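Local coordinates for uncharacterized CBS-domain protein (Klebsiella pneumoniae subsp. pneumoniae, PDB 3HF7) that is of unknown function but contributes an AMP-binding CBS-domain pair to a larger membrane protein that may also bind flavin adenine dinucleotide, at residues V82-P87 with V106-D111. Sequence-based numbering, arbitrary orientation.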
loop_
_atom_site.group_PDB
_atom_site.type_symbol
_atom_site.label_atom_id
_atom_site.label_comp_id
_atom_site.label_asym_id
_atom_site.label_seq_id
_atom_site.Cartn_x
_atom_site.Cartn_y
_atom_site.Cartn_z
ATOM N N VAL A 82 7.016 -7.745 -2.273
ATOM C CA VAL A 82 7.619 -8.196 -3.535
ATOM C C VAL A 82 9.124 -7.924 -3.503
ATOM O O VAL A 82 9.530 -6.774 -3.328
ATOM C CB VAL A 82 7.040 -7.395 -4.731
ATOM C CG1 VAL A 82 7.747 -7.753 -6.039
ATOM C CG2 VAL A 82 5.551 -7.614 -4.844
ATOM N N PRO A 83 9.959 -8.959 -3.702
ATOM C CA PRO A 83 11.406 -8.704 -3.713
ATOM C C PRO A 83 11.814 -7.647 -4.742
ATOM O O PRO A 83 11.160 -7.495 -5.781
ATOM C CB PRO A 83 12.000 -10.062 -4.094
ATOM C CG PRO A 83 10.978 -11.052 -3.689
ATOM C CD PRO A 83 9.651 -10.381 -3.928
ATOM N N GLU A 84 12.874 -6.908 -4.433
ATOM C CA GLU A 84 13.481 -5.992 -5.388
ATOM C C GLU A 84 13.908 -6.740 -6.650
ATOM O O GLU A 84 14.480 -7.827 -6.575
ATOM C CB GLU A 84 14.688 -5.298 -4.744
ATOM C CG GLU A 84 15.722 -4.729 -5.715
ATOM C CD GLU A 84 16.877 -5.701 -6.021
ATOM O OE1 GLU A 84 17.144 -5.960 -7.224
ATOM O OE2 GLU A 84 17.530 -6.195 -5.061
ATOM N N GLY A 85 13.616 -6.153 -7.804
ATOM C CA GLY A 85 14.118 -6.658 -9.073
ATOM C C GLY A 85 13.379 -7.855 -9.629
ATOM O O GLY A 85 13.809 -8.458 -10.610
ATOM N N THR A 86 12.265 -8.214 -9.000
ATOM C CA THR A 86 11.411 -9.240 -9.552
ATOM C C THR A 86 10.983 -8.748 -10.941
ATOM O O THR A 86 10.606 -7.577 -11.109
ATOM C CB THR A 86 10.229 -9.527 -8.613
ATOM O OG1 THR A 86 10.726 -10.172 -7.434
ATOM C CG2 THR A 86 9.191 -10.424 -9.260
ATOM N N PRO A 87 11.094 -9.623 -11.952
ATOM C CA PRO A 87 10.781 -9.219 -13.322
ATOM C C PRO A 87 9.280 -9.135 -13.534
ATOM O O PRO A 87 8.524 -9.936 -12.967
ATOM C CB PRO A 87 11.384 -10.345 -14.178
ATOM C CG PRO A 87 12.143 -11.239 -13.210
ATOM C CD PRO A 87 11.537 -11.024 -11.875
ATOM N N VAL A 106 10.487 -4.595 -1.804
ATOM C CA VAL A 106 11.356 -4.684 -0.661
ATOM C C VAL A 106 12.720 -5.314 -0.952
ATOM O O VAL A 106 12.870 -6.233 -1.753
ATOM C CB VAL A 106 10.621 -5.363 0.521
ATOM C CG1 VAL A 106 11.037 -6.813 0.668
ATOM C CG2 VAL A 106 10.864 -4.594 1.788
ATOM N N ASP A 107 13.700 -4.747 -0.274
ATOM C CA ASP A 107 15.079 -5.166 -0.227
ATOM C C ASP A 107 15.248 -6.542 0.342
ATOM O O ASP A 107 14.308 -7.104 0.895
ATOM C CB ASP A 107 15.702 -4.276 0.815
ATOM C CG ASP A 107 17.008 -3.805 0.432
ATOM O OD1 ASP A 107 17.159 -3.444 -0.752
ATOM O OD2 ASP A 107 17.881 -3.774 1.322
ATOM N N GLU A 108 16.475 -7.055 0.295
ATOM C CA GLU A 108 16.802 -8.243 1.071
ATOM C C GLU A 108 17.132 -7.845 2.498
ATOM O O GLU A 108 17.349 -8.700 3.351
ATOM C CB GLU A 108 17.970 -9.000 0.477
ATOM C CG GLU A 108 18.430 -8.428 -0.828
ATOM C CD GLU A 108 19.594 -7.500 -0.646
ATOM O OE1 GLU A 108 20.042 -6.909 -1.652
ATOM O OE2 GLU A 108 20.077 -7.381 0.500
ATOM N N TYR A 109 17.165 -6.548 2.768
ATOM C CA TYR A 109 17.315 -6.107 4.144
ATOM C C TYR A 109 15.985 -5.734 4.771
ATOM O O TYR A 109 15.923 -5.346 5.940
ATOM C CB TYR A 109 18.372 -4.998 4.255
ATOM C CG TYR A 109 19.736 -5.545 3.908
ATOM C CD1 TYR A 109 20.465 -6.271 4.848
ATOM C CD2 TYR A 109 20.271 -5.394 2.618
ATOM C CE1 TYR A 109 21.695 -6.812 4.531
ATOM C CE2 TYR A 109 21.510 -5.931 2.287
ATOM C CZ TYR A 109 22.216 -6.649 3.250
ATOM O OH TYR A 109 23.463 -7.192 2.959
ATOM N N GLY A 110 14.919 -5.897 3.995
ATOM C CA GLY A 110 13.582 -5.566 4.462
ATOM C C GLY A 110 13.298 -4.105 4.220
ATOM O O GLY A 110 12.383 -3.539 4.798
ATOM N N ASP A 111 14.072 -3.506 3.324
ATOM C CA ASP A 111 13.983 -2.093 3.056
ATOM C C ASP A 111 13.088 -1.769 1.854
ATOM O O ASP A 111 13.415 -2.106 0.690
ATOM C CB ASP A 111 15.386 -1.566 2.807
ATOM C CG ASP A 111 15.565 -0.198 3.347
ATOM O OD1 ASP A 111 15.635 -0.078 4.590
ATOM O OD2 ASP A 111 15.598 0.751 2.542
#
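Val106 grips the end of strand 81-83 through its backbone, at Val82 and at Glu84 just past the strand, giving and taking one hydrogen bond on either side of Pro83. Its N donates to Val82 O at 2.8 Å in a nearly straight bond (161° at the hydrogen). Its carbonyl O then accepts from Glu84 N, also at 2.8 Å but more bent, at 136°. This is a parallel beta bridge between Pro83 and Val106; neither bond uses the nitrogen of Pro83, which has no hydrogen to give, so the proline is compatible with the pairing. Pro83 CA also brings a C-H toward Val106 O, 3.5 Å away.

Side chains add little to the pairing. Glu84 CB lies 3.6 Å from Val106 O, and with CG anti to the backbone N (chi1 158°) the chain bends at chi2 and turns one carboxylate oxygen, OE2, to the loop. There Glu84 OE2 comes within 4.3 Å of Glu108 OE1, two like charges, both on exposed residues. Past the bridge the partners part: Pro83 to Thr86 form a type II turn leading to helix 88-98, while Asp107 OD2 accepts from Tyr109 N in an Asx turn on the way to strand 112-117.

The bridge thus ends the parallel pairing of edge strand 81-83 with strand 102-106 in this CBS domain, with the side chain of Val82 about 12 Å from the bound AMP. Cohesion comes from the backbone bonds, and the two nearby carboxylates, if both are charged, would be expected to repel rather than to add to it.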